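Local coordinates for protein uracil-DNA glycosylase (Epstein-Barr virus, PDB 6LYJ) that is a viral member of the uracil-DNA glycosylase superfamily, built around a short parallel beta-sheet flanked by helices, at residues S179-W190 against I201-Q212; S114-L122 against P131-W140. All coordinates share one frame; numbering follows the deposited sequence.

Interaction 1 (S179-W190 against I201-Q212)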
loop_
_atom_site.group_PDB
_atom_site.type_symbol
_atom_site.label_atom_id
_atom_site.label_comp_id
_atom_site.label_asym_id
_atom_site.label_seq_id
_atom_site.Cartn_x
_atom_site.Cartn_y
_atom_site.Cartn_z
ATOM N N SER A 179 10.624 -14.881 -9.655
ATOM C CA SER A 179 10.823 -14.728 -11.094
ATOM C C SER A 179 11.652 -15.875 -11.667
ATOM O O SER A 179 11.328 -16.420 -12.731
ATOM C CB SER A 179 11.500 -13.388 -11.383
ATOM O OG SER A 179 11.756 -13.223 -12.765
ATOM N N GLU A 180 12.715 -16.264 -10.962
ATOM C CA GLU A 180 13.628 -17.285 -11.468
ATOM C C GLU A 180 13.003 -18.678 -11.447
ATOM O O GLU A 180 13.141 -19.442 -12.411
ATOM C CB GLU A 180 14.917 -17.259 -10.646
ATOM C CG GLU A 180 15.863 -18.413 -10.900
ATOM C CD GLU A 180 16.984 -18.470 -9.876
ATOM O OE1 GLU A 180 17.394 -17.397 -9.383
ATOM O OE2 GLU A 180 17.455 -19.584 -9.566
ATOM N N ARG A 181 12.317 -19.027 -10.359
ATOM C CA ARG A 181 11.888 -20.396 -10.101
ATOM C C ARG A 181 10.514 -20.720 -10.670
ATOM O O ARG A 181 10.244 -21.887 -10.977
ATOM C CB ARG A 181 11.870 -20.663 -8.592
ATOM C CG ARG A 181 13.205 -20.447 -7.895
ATOM C CD ARG A 181 14.011 -21.720 -7.750
ATOM N NE ARG A 181 15.370 -21.427 -7.298
ATOM C CZ ARG A 181 15.799 -21.609 -6.053
ATOM N NH1 ARG A 181 14.980 -22.097 -5.134
ATOM N NH2 ARG A 181 17.051 -21.311 -5.729
ATOM N N LEU A 182 9.634 -19.730 -10.803
ATOM C CA LEU A 182 8.314 -19.978 -11.366
ATOM C C LEU A 182 8.373 -19.952 -12.887
ATOM O O LEU A 182 9.056 -19.116 -13.484
ATOM C CB LEU A 182 7.311 -18.941 -10.859
ATOM C CG LEU A 182 7.046 -18.946 -9.350
ATOM C CD1 LEU A 182 6.083 -17.829 -8.972
ATOM C CD2 LEU A 182 6.516 -20.302 -8.894
ATOM N N LYS A 183 7.649 -20.883 -13.511
ATOM C CA LYS A 183 7.619 -20.948 -14.969
ATOM C C LYS A 183 6.836 -19.784 -15.566
ATOM O O LYS A 183 7.240 -19.216 -16.589
ATOM C CB LYS A 183 7.026 -22.284 -15.417
ATOM C CG LYS A 183 7.004 -22.497 -16.921
ATOM C CD LYS A 183 6.369 -23.838 -17.277
ATOM C CE LYS A 183 6.444 -24.101 -18.772
ATOM N NZ LYS A 183 6.003 -25.482 -19.118
ATOM N N ALA A 184 5.718 -19.416 -14.945
ATOM C CA ALA A 184 4.851 -18.367 -15.472
ATOM C C ALA A 184 4.100 -17.733 -14.315
ATOM O O ALA A 184 3.400 -18.431 -13.573
ATOM C CB ALA A 184 3.871 -18.932 -16.504
ATOM N N CYS A 185 4.214 -16.413 -14.188
ATOM C CA CYS A 185 3.643 -15.700 -13.056
ATOM C C CYS A 185 3.290 -14.285 -13.492
ATOM O O CYS A 185 3.911 -13.733 -14.401
ATOM C CB CYS A 185 4.620 -15.685 -11.876
ATOM S SG CYS A 185 3.932 -15.074 -10.331
ATOM N N VAL A 186 2.271 -13.710 -12.844
ATOM C CA VAL A 186 1.884 -12.315 -13.045
ATOM C C VAL A 186 2.383 -11.490 -11.867
ATOM O O VAL A 186 2.276 -11.913 -10.708
ATOM C CB VAL A 186 0.356 -12.169 -13.207
ATOM C CG1 VAL A 186 -0.023 -10.707 -13.435
ATOM C CG2 VAL A 186 -0.158 -13.044 -14.343
ATOM N N PHE A 187 2.940 -10.316 -12.161
ATOM C CA PHE A 187 3.411 -9.370 -11.153
ATOM C C PHE A 187 2.696 -8.041 -11.360
ATOM O O PHE A 187 2.782 -7.451 -12.442
ATOM C CB PHE A 187 4.930 -9.173 -11.233
ATOM C CG PHE A 187 5.725 -10.414 -10.922
ATOM C CD1 PHE A 187 5.855 -11.428 -11.860
ATOM C CD2 PHE A 187 6.340 -10.565 -9.691
ATOM C CE1 PHE A 187 6.586 -12.571 -11.575
ATOM C CE2 PHE A 187 7.071 -11.705 -9.398
ATOM C CZ PHE A 187 7.194 -12.707 -10.342
ATOM N N MET A 188 1.982 -7.577 -10.333
ATOM C CA MET A 188 1.229 -6.327 -10.393
ATOM C C MET A 188 1.958 -5.284 -9.551
ATOM O O MET A 188 1.998 -5.388 -8.321
ATOM C CB MET A 188 -0.207 -6.520 -9.905
ATOM C CG MET A 188 -1.016 -7.567 -10.672
ATOM S SD MET A 188 -2.701 -7.688 -10.040
ATOM C CE MET A 188 -3.413 -8.935 -11.113
ATOM N N LEU A 189 2.522 -4.278 -10.217
ATOM C CA LEU A 189 3.320 -3.232 -9.583
ATOM C C LEU A 189 2.579 -1.903 -9.710
ATOM O O LEU A 189 2.514 -1.329 -10.802
ATOM C CB LEU A 189 4.706 -3.159 -10.225
ATOM C CG LEU A 189 5.407 -4.515 -10.388
ATOM C CD1 LEU A 189 6.779 -4.377 -11.035
ATOM C CD2 LEU A 189 5.529 -5.198 -9.042
ATOM N N TRP A 190 2.030 -1.416 -8.597
ATOM C CA TRP A 190 1.211 -0.205 -8.577
ATOM C C TRP A 190 1.974 0.925 -7.894
ATOM O O TRP A 190 2.322 0.816 -6.716
ATOM C CB TRP A 190 -0.107 -0.459 -7.846
ATOM C CG TRP A 190 -0.903 -1.595 -8.406
ATOM C CD1 TRP A 190 -1.005 -1.955 -9.716
ATOM C CD2 TRP A 190 -1.704 -2.525 -7.669
ATOM N NE1 TRP A 190 -1.825 -3.049 -9.843
ATOM C CE2 TRP A 190 -2.268 -3.419 -8.602
ATOM C CE3 TRP A 190 -2.001 -2.688 -6.312
ATOM C CZ2 TRP A 190 -3.114 -4.464 -8.221
ATOM C CZ3 TRP A 190 -2.841 -3.727 -5.936
ATOM C CH2 TRP A 190 -3.389 -4.598 -6.889
ATOM N N ILE A 201 12.457 -8.645 -12.224
ATOM C CA ILE A 201 11.570 -9.661 -12.783
ATOM C C ILE A 201 11.919 -9.889 -14.246
ATOM O O ILE A 201 12.157 -8.936 -14.998
ATOM C CB ILE A 201 10.092 -9.252 -12.636
ATOM C CG1 ILE A 201 9.753 -8.968 -11.169
ATOM C CG2 ILE A 201 9.179 -10.334 -13.206
ATOM C CD1 ILE A 201 8.528 -8.092 -10.982
ATOM N N ASN A 202 11.958 -11.158 -14.646
ATOM C CA ASN A 202 12.205 -11.543 -16.033
ATOM C C ASN A 202 10.910 -11.342 -16.813
ATOM O O ASN A 202 10.030 -12.205 -16.813
ATOM C CB ASN A 202 12.692 -12.987 -16.099
ATOM C CG ASN A 202 13.066 -13.427 -17.506
ATOM O OD1 ASN A 202 12.661 -12.820 -18.497
ATOM N ND2 ASN A 202 13.844 -14.496 -17.594
ATOM N N SER A 203 10.791 -10.202 -17.497
ATOM C CA SER A 203 9.553 -9.864 -18.190
ATOM C C SER A 203 9.371 -10.611 -19.506
ATOM O O SER A 203 8.376 -10.371 -20.199
ATOM C CB SER A 203 9.484 -8.353 -18.446
ATOM O OG SER A 203 10.594 -7.909 -19.207
ATOM N N LYS A 204 10.293 -11.502 -19.872
ATOM C CA LYS A 204 10.024 -12.437 -20.955
ATOM C C LYS A 204 9.312 -13.693 -20.470
ATOM O O LYS A 204 8.435 -14.213 -21.171
ATOM C CB LYS A 204 11.322 -12.814 -21.676
ATOM C CG LYS A 204 11.923 -11.689 -22.514
ATOM C CD LYS A 204 10.925 -11.127 -23.529
ATOM C CE LYS A 204 10.317 -12.213 -24.421
ATOM N NZ LYS A 204 11.272 -12.721 -25.443
ATOM N N LYS A 205 9.677 -14.204 -19.290
ATOM C CA LYS A 205 8.921 -15.305 -18.706
ATOM C C LYS A 205 7.564 -14.835 -18.203
ATOM O O LYS A 205 6.551 -15.517 -18.397
ATOM C CB LYS A 205 9.695 -15.940 -17.551
ATOM C CG LYS A 205 11.003 -16.603 -17.911
ATOM C CD LYS A 205 11.702 -17.071 -16.641
ATOM C CE LYS A 205 10.913 -18.179 -15.960
ATOM N NZ LYS A 205 11.615 -18.737 -14.769
ATOM N N HIS A 206 7.530 -13.684 -17.541
ATOM C CA HIS A 206 6.408 -13.299 -16.704
ATOM C C HIS A 206 5.728 -12.049 -17.243
ATOM O O HIS A 206 6.340 -11.230 -17.937
ATOM C CB HIS A 206 6.871 -13.077 -15.261
ATOM C CG HIS A 206 7.611 -14.244 -14.688
ATOM N ND1 HIS A 206 7.065 -15.508 -14.619
ATOM C CD2 HIS A 206 8.860 -14.345 -14.174
ATOM C CE1 HIS A 206 7.941 -16.335 -14.077
ATOM N NE2 HIS A 206 9.039 -15.655 -13.798
ATOM N N LEU A 207 4.449 -11.916 -16.911
ATOM C CA LEU A 207 3.674 -10.735 -17.256
ATOM C C LEU A 207 3.847 -9.710 -16.142
ATOM O O LEU A 207 3.468 -9.965 -14.993
ATOM C CB LEU A 207 2.201 -11.087 -17.442
ATOM C CG LEU A 207 1.269 -9.917 -17.748
ATOM C CD1 LEU A 207 1.728 -9.210 -19.014
ATOM C CD2 LEU A 207 -0.172 -10.391 -17.880
ATOM N N VAL A 208 4.418 -8.562 -16.475
ATOM C CA VAL A 208 4.622 -7.492 -15.507
ATOM C C VAL A 208 3.623 -6.390 -15.827
ATOM O O VAL A 208 3.723 -5.727 -16.866
ATOM C CB VAL A 208 6.065 -6.976 -15.531
ATOM C CG1 VAL A 208 6.246 -5.852 -14.516
ATOM C CG2 VAL A 208 7.030 -8.124 -15.259
ATOM N N LEU A 209 2.646 -6.211 -14.944
ATOM C CA LEU A 209 1.604 -5.207 -15.102
ATOM C C LEU A 209 1.910 -4.021 -14.197
ATOM O O LEU A 209 2.138 -4.195 -12.994
ATOM C CB LEU A 209 0.230 -5.792 -14.766
ATOM C CG LEU A 209 -0.194 -7.028 -15.565
ATOM C CD1 LEU A 209 -1.453 -7.650 -14.980
ATOM C CD2 LEU A 209 -0.415 -6.654 -17.025
ATOM N N THR A 210 1.916 -2.824 -14.775
ATOM C CA THR A 210 2.221 -1.612 -14.033
ATOM C C THR A 210 1.111 -0.593 -14.233
ATOM O O THR A 210 0.439 -0.573 -15.270
ATOM C CB THR A 210 3.557 -0.992 -14.465
ATOM O OG1 THR A 210 3.457 -0.551 -15.823
ATOM C CG2 THR A 210 4.689 -2.003 -14.346
ATOM N N SER A 211 0.929 0.254 -13.227
ATOM C CA SER A 211 0.001 1.377 -13.299
ATOM C C SER A 211 0.294 2.295 -12.121
ATOM O O SER A 211 1.143 2.002 -11.272
ATOM C CB SER A 211 -1.459 0.914 -13.288
ATOM O OG SER A 211 -1.869 0.545 -11.983
ATOM N N GLN A 212 -0.429 3.410 -12.072
ATOM C CA GLN A 212 -0.398 4.253 -10.890
ATOM C C GLN A 212 -0.981 3.511 -9.692
ATOM O O GLN A 212 -1.673 2.498 -9.825
ATOM C CB GLN A 212 -1.168 5.548 -11.129
ATOM C CG GLN A 212 -0.415 6.547 -11.979
ATOM C CD GLN A 212 -1.138 7.868 -12.080
ATOM O OE1 GLN A 212 -2.364 7.923 -12.013
ATOM N NE2 GLN A 212 -0.380 8.945 -12.232
HETATM O O HOH W 1 6.316 -17.959 -19.084
#

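Interaction 2 (S114-L122 against P131-W140)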
loop_
_atom_site.group_PDB
_atom_site.type_symbol
_atom_site.label_atom_id
_atom_site.label_comp_id
_atom_site.label_asym_id
_atom_site.label_seq_id
_atom_site.Cartn_x
_atom_site.Cartn_y
_atom_site.Cartn_z
ATOM N N SER A 114 -7.161 2.363 -0.434
ATOM C CA SER A 114 -6.558 1.712 -1.595
ATOM C C SER A 114 -7.259 0.399 -1.913
ATOM O O SER A 114 -7.431 0.044 -3.084
ATOM C CB SER A 114 -5.065 1.473 -1.357
ATOM O OG SER A 114 -4.336 2.688 -1.349
ATOM N N LEU A 115 -7.675 -0.335 -0.882
ATOM C CA LEU A 115 -8.361 -1.597 -1.122
ATOM C C LEU A 115 -9.747 -1.352 -1.709
ATOM O O LEU A 115 -10.213 -2.121 -2.559
ATOM C CB LEU A 115 -8.437 -2.412 0.169
ATOM C CG LEU A 115 -9.012 -3.826 0.044
ATOM C CD1 LEU A 115 -8.363 -4.582 -1.113
ATOM C CD2 LEU A 115 -8.811 -4.583 1.347
ATOM N N ARG A 116 -10.425 -0.293 -1.256
ATOM C CA ARG A 116 -11.680 0.106 -1.887
ATOM C C ARG A 116 -11.490 0.382 -3.374
ATOM O O ARG A 116 -12.322 -0.017 -4.198
ATOM C CB ARG A 116 -12.255 1.339 -1.189
ATOM C CG ARG A 116 -12.915 1.048 0.144
ATOM C CD ARG A 116 -13.776 2.217 0.594
ATOM N NE ARG A 116 -14.287 2.020 1.946
ATOM C CZ ARG A 116 -15.305 1.221 2.249
ATOM N NH1 ARG A 116 -15.927 0.542 1.294
ATOM N NH2 ARG A 116 -15.702 1.102 3.509
ATOM N N ASN A 117 -10.414 1.085 -3.740
ATOM C CA ASN A 117 -10.206 1.380 -5.158
ATOM C C ASN A 117 -9.805 0.136 -5.948
ATOM O O ASN A 117 -10.158 0.007 -7.132
ATOM C CB ASN A 117 -9.166 2.484 -5.317
ATOM C CG ASN A 117 -9.723 3.849 -4.965
ATOM O OD1 ASN A 117 -10.939 4.032 -4.915
ATOM N ND2 ASN A 117 -8.840 4.821 -4.742
ATOM N N ILE A 118 -9.090 -0.793 -5.312
ATOM C CA ILE A 118 -8.852 -2.099 -5.923
ATOM C C ILE A 118 -10.182 -2.779 -6.224
ATOM O O ILE A 118 -10.403 -3.300 -7.327
ATOM C CB ILE A 118 -7.965 -2.965 -5.009
ATOM C CG1 ILE A 118 -6.546 -2.395 -4.943
ATOM C CG2 ILE A 118 -7.934 -4.413 -5.497
ATOM C CD1 ILE A 118 -5.701 -2.970 -3.815
ATOM N N TYR A 119 -11.076 -2.806 -5.230
ATOM C CA TYR A 119 -12.414 -3.356 -5.430
ATOM C C TYR A 119 -13.135 -2.654 -6.574
ATOM O O TYR A 119 -13.859 -3.292 -7.345
ATOM C CB TYR A 119 -13.238 -3.230 -4.147
ATOM C CG TYR A 119 -12.818 -4.132 -3.010
ATOM C CD1 TYR A 119 -11.926 -5.177 -3.210
ATOM C CD2 TYR A 119 -13.337 -3.947 -1.735
ATOM C CE1 TYR A 119 -11.541 -5.991 -2.163
ATOM C CE2 TYR A 119 -12.973 -4.767 -0.687
ATOM C CZ TYR A 119 -12.078 -5.788 -0.905
ATOM O OH TYR A 119 -11.726 -6.607 0.139
ATOM N N ALA A 120 -12.974 -1.330 -6.676
ATOM C CA ALA A 120 -13.646 -0.578 -7.733
ATOM C C ALA A 120 -13.156 -1.005 -9.111
ATOM O O ALA A 120 -13.946 -1.132 -10.053
ATOM C CB ALA A 120 -13.434 0.925 -7.531
ATOM N N GLU A 121 -11.848 -1.230 -9.246
ATOM C CA GLU A 121 -11.324 -1.693 -10.529
ATOM C C GLU A 121 -11.768 -3.121 -10.829
ATOM O O GLU A 121 -12.084 -3.453 -11.980
ATOM C CB GLU A 121 -9.800 -1.581 -10.547
ATOM C CG GLU A 121 -9.121 -2.354 -11.676
ATOM C CD GLU A 121 -9.543 -1.910 -13.069
ATOM O OE1 GLU A 121 -10.061 -0.782 -13.232
ATOM O OE2 GLU A 121 -9.346 -2.703 -14.015
ATOM N N LEU A 122 -11.832 -3.970 -9.801
ATOM C CA LEU A 122 -12.352 -5.320 -9.997
ATOM C C LEU A 122 -13.801 -5.278 -10.472
ATOM O O LEU A 122 -14.200 -6.043 -11.358
ATOM C CB LEU A 122 -12.232 -6.115 -8.699
ATOM C CG LEU A 122 -10.874 -6.748 -8.396
ATOM C CD1 LEU A 122 -10.756 -6.996 -6.908
ATOM C CD2 LEU A 122 -10.677 -8.039 -9.167
ATOM N N PRO A 131 -18.153 -5.602 -4.954
ATOM C CA PRO A 131 -17.277 -5.195 -3.841
ATOM C C PRO A 131 -17.807 -5.697 -2.509
ATOM O O PRO A 131 -18.984 -5.490 -2.177
ATOM C CB PRO A 131 -17.309 -3.661 -3.913
ATOM C CG PRO A 131 -17.562 -3.374 -5.360
ATOM C CD PRO A 131 -18.497 -4.465 -5.829
ATOM N N PRO A 132 -16.976 -6.383 -1.729
ATOM C CA PRO A 132 -17.423 -6.903 -0.433
ATOM C C PRO A 132 -17.407 -5.825 0.643
ATOM O O PRO A 132 -16.928 -4.708 0.446
ATOM C CB PRO A 132 -16.400 -8.000 -0.132
ATOM C CG PRO A 132 -15.148 -7.498 -0.779
ATOM C CD PRO A 132 -15.587 -6.772 -2.032
ATOM N N ASP A 133 -17.940 -6.195 1.808
ATOM C CA ASP A 133 -17.970 -5.334 2.983
ATOM C C ASP A 133 -16.807 -5.600 3.931
ATOM O O ASP A 133 -16.827 -5.122 5.071
ATOM C CB ASP A 133 -19.296 -5.504 3.727
ATOM C CG ASP A 133 -19.732 -4.236 4.434
ATOM O OD1 ASP A 133 -19.308 -3.141 4.009
ATOM O OD2 ASP A 133 -20.495 -4.336 5.419
ATOM N N HIS A 134 -15.799 -6.344 3.487
ATOM C CA HIS A 134 -14.664 -6.712 4.318
ATOM C C HIS A 134 -13.381 -6.501 3.528
ATOM O O HIS A 134 -13.399 -6.319 2.310
ATOM C CB HIS A 134 -14.780 -8.172 4.773
ATOM C CG HIS A 134 -14.699 -9.154 3.645
ATOM N ND1 HIS A 134 -13.504 -9.531 3.068
ATOM C CD2 HIS A 134 -15.666 -9.806 2.959
ATOM C CE1 HIS A 134 -13.737 -10.390 2.093
ATOM N NE2 HIS A 134 -15.042 -10.577 2.007
ATOM N N GLY A 135 -12.251 -6.562 4.227
ATOM C CA GLY A 135 -10.976 -6.388 3.561
ATOM C C GLY A 135 -10.118 -7.636 3.569
ATOM O O GLY A 135 -8.893 -7.555 3.442
ATOM N N CYS A 136 -10.760 -8.796 3.699
ATOM C CA CYS A 136 -10.072 -10.076 3.835
ATOM C C CYS A 136 -9.755 -10.646 2.461
ATOM O O CYS A 136 -10.669 -10.977 1.698
ATOM C CB CYS A 136 -10.926 -11.065 4.626
ATOM S SG CYS A 136 -11.256 -10.562 6.317
ATOM N N LEU A 137 -8.467 -10.766 2.148
ATOM C CA LEU A 137 -8.020 -11.287 0.863
ATOM C C LEU A 137 -7.538 -12.731 0.964
ATOM O O LEU A 137 -6.826 -13.203 0.070
ATOM C CB LEU A 137 -6.924 -10.393 0.281
ATOM C CG LEU A 137 -7.333 -8.929 0.089
ATOM C CD1 LEU A 137 -6.172 -8.080 -0.418
ATOM C CD2 LEU A 137 -8.527 -8.844 -0.860
ATOM N N ASP A 138 -7.929 -13.443 2.029
ATOM C CA ASP A 138 -7.431 -14.799 2.255
ATOM C C ASP A 138 -7.705 -15.716 1.067
ATOM O O ASP A 138 -6.859 -16.543 0.716
ATOM C CB ASP A 138 -8.049 -15.398 3.521
ATOM C CG ASP A 138 -7.735 -14.595 4.769
ATOM O OD1 ASP A 138 -7.269 -13.445 4.645
ATOM O OD2 ASP A 138 -7.916 -15.135 5.879
ATOM N N ALA A 139 -8.887 -15.609 0.454
ATOM C CA ALA A 139 -9.236 -16.501 -0.654
ATOM C C ALA A 139 -8.325 -16.287 -1.863
ATOM O O ALA A 139 -7.935 -17.253 -2.543
ATOM C CB ALA A 139 -10.704 -16.311 -1.036
ATOM N N TRP A 140 -7.937 -15.032 -2.120
ATOM C CA TRP A 140 -6.925 -14.778 -3.140
ATOM C C TRP A 140 -5.624 -15.483 -2.797
ATOM O O TRP A 140 -5.035 -16.168 -3.643
ATOM C CB TRP A 140 -6.645 -13.281 -3.271
ATOM C CG TRP A 140 -7.758 -12.426 -3.745
ATOM C CD1 TRP A 140 -9.041 -12.803 -4.003
ATOM C CD2 TRP A 140 -7.680 -11.025 -4.036
ATOM N NE1 TRP A 140 -9.773 -11.718 -4.428
ATOM C CE2 TRP A 140 -8.956 -10.616 -4.457
ATOM C CE3 TRP A 140 -6.647 -10.076 -3.980
ATOM C CZ2 TRP A 140 -9.238 -9.297 -4.818
ATOM C CZ3 TRP A 140 -6.928 -8.763 -4.339
ATOM C CH2 TRP A 140 -8.215 -8.389 -4.755
#

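Interaction 1 (S179-W190 against I201-Q212)
Ile201 lays its CG2 methyl over one face of the Phe187 ring, a CH-pi contact 3.9 Å from the ring centroid, while CD1, at the end of the extended CG1 branch, reaches Phe187 CD2 and meets Leu189 CD1 tip to tip. At Asn202 the backbone N gives a nearly straight bond (173°) to Ser179 OG, and its OD1 closes an Asx turn by accepting from Lys204 N. Lys205, bent at chi3 (66°), brings NZ to the end of helix 167-181, where it donates to Ser179 O and, from above the carbonyl plane, to Leu182 O at 2.9 Å. The same Ser179 O lies in the plane of the His206 ring and takes NE2-H on a lone pair at 2.6 Å, so two side chains grip one carbonyl oxygen. The other ring nitrogen, ND1, lies 3.0 Å from Cys185 N, and Phe187 CE1 sits over one imidazole face. From Leu207 the chain runs parallel to strand 186-190, the backbones alternating as donor and acceptor up to a weak last bond from Ser211 N to Leu189 O. Leu209 CD1 touches Val186 CG1 at 3.7 Å on one face of the sheet; Val208 CG1 meets Leu189 CD1 on the other. The pair completes the beta-alpha-beta unit through helix 191-195, with strand 85-89 beyond strand 186-190 and helix 235-245 packed against Val186, Met188, Leu207 and Leu209.

Interaction 2 (S114-L122 against P131-W140)
The Tyr119 ring is sandwiched between Pro132 and its own helix: Pro132 CD stands over one face, 3.6 Å from the ring centroid in a CH-pi contact, and the carbonyl oxygen of Leu115 lies over the opposite face, toward the rim. The proline comes across the phenol at about a right angle, with CG above the CE2 side. At the edge, in the ring plane, is His134 O, to which Tyr119 OH donates a 2.8 Å hydrogen bond, tilted 15° from the carbonyl plane. Leu137 CD2 also lies near the ring's edge, 4.0 Å from Tyr119 OH. The second flat group, the Trp140 indole, carries Leu137 CD2 over one face and presents its six-membered end to helix 113-125: Leu122 CD1 meets CZ2 of Trp140 at 3.5 Å, near the ring plane, and Ile118 CG2 approaches CH2 at the same rim. Helix 113-125 is packed here against the first turn of helix 138-142, which leads into strand 145-149 at one edge of the parallel sheet of this glycosylase fold, and against the later part of the irregular connection, Pro131 to Leu137, which runs back along it before Leu137 takes the N-cap position. His134 turns its ring so that ND1 accepts from Cys136 N almost exactly in the imidazole plane, while NE2 is held by Leu255 O. Leu115, with CG anti to the backbone N (chi1 -174°), extends its CD2 onto Gly135 CA at 3.6 Å; the Leu115 and Leu137 side chains pass each other in opposite directions, their CD1 atoms 4.2 Å apart. Trp140 NE1 donates to Trp253 O, and the indole meets the Trp253 ring edge-to-face; Ile118 and Leu122 also pack on Phe236 of helix 235-245.

In the fold
Interaction 2 closes before interaction 1 opens along the chain, and all four segments fall within the one superfamily range. Their centres are about 21 Å apart, yet the two meet directly: Trp190 CZ3, at the end of strand 186-190, packs against Ile118 CD1 of helix 113-125 at 3.6 Å. Helix 235-245 borders both, and its His235 is hydrogen-bonded through ND1 to Trp190 NE1. The sheet also links them, for Leu137 and Trp140 of interaction 2 reach strand 145-149, at the edge opposite strand 207-211. Another protein chain of the assembly comes within reach of both, at Gln212 and at Ser114 and Arg116.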